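Local coordinates for protein NADPH-ferredoxin reductase FprA (Mycobacterium tuberculosis, PDB 1LQT) that uses FAD to transfer electrons between NADPH and ferredoxin, and may supply electrons to P450 systems, at residues Met111-Ile123 with Ser274-Arg286. Numbering follows the deposited sequence.
Sequences MLNIPGEDLPGSI and SPIEIKGKRKVER
Ile278 pushes its side chain into the loop 111-123, where Ile114, Gly116, Leu119 and Ser122 meet it. Its CD1 reaches Ser122 OG at 3.6 Å, while CG1 lies 4.0 Å from Ile114 CD1. CG2, the other branch, meets Gly116 O, with Leu119 CD1 a little farther off. Ile114 crosses the Pro275 ring at about a right angle, with Ile114 CD1 3.8 Å from Pro275 CB; its CG1 sits between backbone N and carbonyl carbon (chi1 66°), which sends CD1 in between Pro275 and Ile278. Leu112 also crosses that proline, both its methyls near Pro275 CG, and its side chain lies close to the bound NADP derivative.

Two backbone bonds pin the loop, each accepted by a proline carbonyl. Ile278 N bonds Pro115 O (2.9 Å), and Gly116 CA-H points back at Ile278 O (3.2 Å), a CA-H...O contact beside it. Farther on, Val284 N bonds Pro120 O (2.9 Å), and Val284 CG2 packs 3.5 Å from Gly121 C. Leu119 spans the bend 280-283, CD1 on the Lys279-Gly280 peptide and CD2 by Lys283 N.

Inside the loop, the Glu117 carboxylate turns back to take Leu112 N (2.7 Å), fastening the loop's start. Ser122 OG donates to Glu117 O, tying the last beta turn's end back to the first.

Strand 273-279 edges the antiparallel sheet and pairs with strand 286-296, with a classic beta bulge at Ile276-Glu277. Strand 122-124 edges the parallel NADP-domain sheet beside strand 317-320, whose Val318 touches both Ile278 and Val284, so the contact joins the two sheets.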
# COMPACT_ATOMS: atom_id res chain seq x y z
N MET A 111 -14.40 -1.60 1.63
CA MET A 111 -15.27 -2.35 2.52
C MET A 111 -16.02 -3.45 1.79
O MET A 111 -16.21 -3.38 0.59
CB MET A 111 -16.20 -1.40 3.26
CG MET A 111 -15.44 -0.53 4.22
SD MET A 111 -16.52 0.62 5.08
CE MET A 111 -17.66 -0.43 5.85
N LEU A 112 -16.43 -4.45 2.57
CA LEU A 112 -17.28 -5.51 2.07
C LEU A 112 -18.75 -5.11 1.97
O LEU A 112 -19.50 -5.67 1.19
CB LEU A 112 -17.18 -6.71 3.01
CG LEU A 112 -15.81 -7.34 3.15
CD1 LEU A 112 -15.81 -8.31 4.30
CD2 LEU A 112 -15.38 -7.99 1.89
N ASN A 113 -19.15 -4.19 2.84
CA ASN A 113 -20.55 -3.79 2.95
C ASN A 113 -21.47 -4.96 3.29
O ASN A 113 -22.45 -5.23 2.60
CB ASN A 113 -21.02 -3.04 1.72
CG ASN A 113 -20.15 -1.87 1.42
OD1 ASN A 113 -19.84 -1.06 2.30
ND2 ASN A 113 -19.68 -1.80 0.19
N ILE A 114 -21.15 -5.64 4.39
CA ILE A 114 -21.96 -6.74 4.89
C ILE A 114 -22.24 -6.54 6.37
O ILE A 114 -21.49 -5.85 7.06
CB ILE A 114 -21.27 -8.10 4.64
CG1 ILE A 114 -19.98 -8.27 5.45
CG2 ILE A 114 -21.09 -8.37 3.18
CD1 ILE A 114 -19.36 -9.62 5.29
N PRO A 115 -23.31 -7.14 6.87
CA PRO A 115 -23.63 -7.00 8.28
C PRO A 115 -22.53 -7.60 9.13
O PRO A 115 -21.97 -8.64 8.80
CB PRO A 115 -24.95 -7.78 8.43
CG PRO A 115 -25.52 -7.85 7.07
CD PRO A 115 -24.35 -7.87 6.13
N GLY A 116 -22.23 -6.92 10.23
CA GLY A 116 -21.21 -7.35 11.15
C GLY A 116 -19.82 -6.87 10.85
O GLY A 116 -18.90 -7.13 11.62
N GLU A 117 -19.62 -6.18 9.73
CA GLU A 117 -18.30 -5.75 9.34
C GLU A 117 -17.63 -4.83 10.36
O GLU A 117 -16.42 -4.77 10.40
CB GLU A 117 -18.39 -5.08 7.98
CG GLU A 117 -17.06 -4.70 7.37
CD GLU A 117 -17.18 -4.29 5.92
OE1 GLU A 117 -18.30 -3.91 5.45
OE2 GLU A 117 -16.13 -4.34 5.27
N ASP A 118 -18.44 -4.13 11.16
CA ASP A 118 -17.91 -3.23 12.17
C ASP A 118 -17.65 -3.88 13.51
O ASP A 118 -17.24 -3.21 14.44
CB ASP A 118 -18.89 -2.07 12.37
CG ASP A 118 -20.35 -2.55 12.67
OD1 ASP A 118 -20.79 -3.72 12.33
OD2 ASP A 118 -21.16 -1.75 13.23
N LEU A 119 -17.89 -5.18 13.67
CA LEU A 119 -17.60 -5.82 14.95
C LEU A 119 -16.12 -5.78 15.27
O LEU A 119 -15.29 -5.94 14.38
CB LEU A 119 -18.04 -7.27 14.92
CG LEU A 119 -19.52 -7.54 15.07
CD1 LEU A 119 -19.83 -8.97 14.67
CD2 LEU A 119 -19.99 -7.27 16.48
N PRO A 120 -15.79 -5.61 16.55
CA PRO A 120 -14.41 -5.80 16.95
C PRO A 120 -13.93 -7.16 16.46
O PRO A 120 -14.64 -8.15 16.60
CB PRO A 120 -14.49 -5.75 18.48
CG PRO A 120 -15.63 -4.82 18.71
CD PRO A 120 -16.65 -5.20 17.68
N GLY A 121 -12.75 -7.20 15.90
CA GLY A 121 -12.23 -8.42 15.29
C GLY A 121 -12.38 -8.46 13.78
O GLY A 121 -11.88 -9.37 13.16
N SER A 122 -13.12 -7.52 13.20
CA SER A 122 -13.28 -7.38 11.75
C SER A 122 -12.58 -6.10 11.32
O SER A 122 -13.00 -5.02 11.69
CB SER A 122 -14.75 -7.31 11.39
OG SER A 122 -14.92 -6.98 10.02
N ILE A 123 -11.50 -6.25 10.57
CA ILE A 123 -10.64 -5.14 10.19
C ILE A 123 -10.25 -5.26 8.73
O ILE A 123 -10.47 -6.30 8.12
CB ILE A 123 -9.38 -5.06 11.09
CG1 ILE A 123 -8.49 -6.28 10.92
CG2 ILE A 123 -9.78 -4.87 12.52
CD1 ILE A 123 -7.22 -6.22 11.76
N SER A 274 -17.95 -16.12 -0.96
CA SER A 274 -18.07 -14.74 -0.51
C SER A 274 -18.49 -14.69 0.94
O SER A 274 -19.29 -15.49 1.41
CB SER A 274 -19.11 -13.98 -1.33
OG SER A 274 -18.65 -13.68 -2.62
N PRO A 275 -18.00 -13.68 1.67
CA PRO A 275 -18.50 -13.42 3.02
C PRO A 275 -19.86 -12.75 2.94
O PRO A 275 -20.03 -11.75 2.26
CB PRO A 275 -17.47 -12.49 3.61
CG PRO A 275 -16.96 -11.70 2.43
CD PRO A 275 -16.98 -12.69 1.27
N ILE A 276 -20.84 -13.31 3.63
CA ILE A 276 -22.20 -12.80 3.63
C ILE A 276 -22.52 -11.97 4.86
O ILE A 276 -23.18 -10.93 4.77
CB ILE A 276 -23.19 -13.99 3.51
CG1 ILE A 276 -22.88 -14.88 2.30
CG2 ILE A 276 -24.64 -13.51 3.48
CD1 ILE A 276 -22.98 -14.18 0.96
N GLU A 277 -22.07 -12.42 6.01
CA GLU A 277 -22.32 -11.75 7.27
C GLU A 277 -21.27 -12.17 8.25
O GLU A 277 -20.80 -13.31 8.21
CB GLU A 277 -23.71 -12.13 7.79
CG GLU A 277 -24.07 -11.49 9.11
CD GLU A 277 -25.51 -11.68 9.53
OE1 GLU A 277 -26.22 -12.43 8.85
OE2 GLU A 277 -25.90 -11.06 10.56
N ILE A 278 -20.90 -11.27 9.15
CA ILE A 278 -19.98 -11.56 10.23
C ILE A 278 -20.79 -11.47 11.52
O ILE A 278 -21.56 -10.52 11.69
CB ILE A 278 -18.83 -10.55 10.22
CG1 ILE A 278 -18.04 -10.68 8.91
CG2 ILE A 278 -17.92 -10.74 11.42
CD1 ILE A 278 -17.09 -9.54 8.63
N LYS A 279 -20.68 -12.47 12.39
CA LYS A 279 -21.57 -12.56 13.57
C LYS A 279 -20.80 -12.72 14.85
O LYS A 279 -19.66 -13.19 14.86
CB LYS A 279 -22.51 -13.77 13.42
CG LYS A 279 -23.44 -13.73 12.19
CD LYS A 279 -24.38 -14.95 12.19
CE LYS A 279 -25.57 -14.88 11.26
NZ LYS A 279 -26.44 -16.11 11.43
N GLY A 280 -21.44 -12.33 15.93
CA GLY A 280 -20.88 -12.50 17.25
C GLY A 280 -21.52 -11.55 18.21
O GLY A 280 -22.16 -10.59 17.80
N LYS A 281 -21.34 -11.90 19.49
CA LYS A 281 -21.79 -11.14 20.64
C LYS A 281 -20.63 -10.24 20.99
O LYS A 281 -19.64 -10.65 21.62
CB LYS A 281 -22.10 -12.09 21.81
CG LYS A 281 -22.43 -11.46 23.15
CD LYS A 281 -22.49 -12.51 24.29
CE LYS A 281 -22.35 -11.83 25.67
NZ LYS A 281 -22.42 -12.71 26.92
N ARG A 282 -20.77 -9.01 20.55
CA ARG A 282 -19.82 -7.95 20.80
C ARG A 282 -18.46 -8.05 20.13
O ARG A 282 -17.66 -7.12 20.23
CB ARG A 282 -19.63 -7.75 22.31
CG ARG A 282 -20.94 -7.66 23.08
CD ARG A 282 -20.77 -7.13 24.50
NE ARG A 282 -19.90 -8.01 25.29
CZ ARG A 282 -20.34 -8.88 26.18
NH1 ARG A 282 -21.64 -8.99 26.42
NH2 ARG A 282 -19.48 -9.64 26.85
N LYS A 283 -18.18 -9.15 19.43
CA LYS A 283 -16.93 -9.31 18.69
C LYS A 283 -17.16 -10.42 17.69
O LYS A 283 -18.13 -11.16 17.79
CB LYS A 283 -15.78 -9.70 19.60
CG LYS A 283 -16.01 -11.03 20.31
CD LYS A 283 -14.91 -11.36 21.30
CE LYS A 283 -15.11 -12.71 21.98
NZ LYS A 283 -13.87 -13.12 22.76
N VAL A 284 -16.25 -10.54 16.74
CA VAL A 284 -16.36 -11.59 15.75
C VAL A 284 -16.24 -12.96 16.41
O VAL A 284 -15.27 -13.23 17.13
CB VAL A 284 -15.27 -11.44 14.69
CG1 VAL A 284 -15.28 -12.61 13.73
CG2 VAL A 284 -15.41 -10.15 13.93
N GLU A 285 -17.21 -13.82 16.09
CA GLU A 285 -17.20 -15.21 16.54
C GLU A 285 -17.41 -16.21 15.43
O GLU A 285 -17.00 -17.35 15.54
CB GLU A 285 -18.23 -15.44 17.63
CG GLU A 285 -17.93 -14.66 18.89
CD GLU A 285 -18.93 -14.94 19.99
OE1 GLU A 285 -19.96 -14.23 20.07
OE2 GLU A 285 -18.68 -15.89 20.75
N ARG A 286 -18.07 -15.81 14.35
CA ARG A 286 -18.33 -16.71 13.22
C ARG A 286 -18.59 -15.88 11.99
O ARG A 286 -18.90 -14.69 12.08
CB ARG A 286 -19.40 -17.72 13.50
CG ARG A 286 -20.69 -17.22 13.94
CD ARG A 286 -21.51 -18.20 14.90
NE ARG A 286 -22.46 -17.35 15.59
CZ ARG A 286 -22.30 -16.80 16.76
NH1 ARG A 286 -21.29 -17.16 17.54
NH2 ARG A 286 -23.22 -15.95 17.20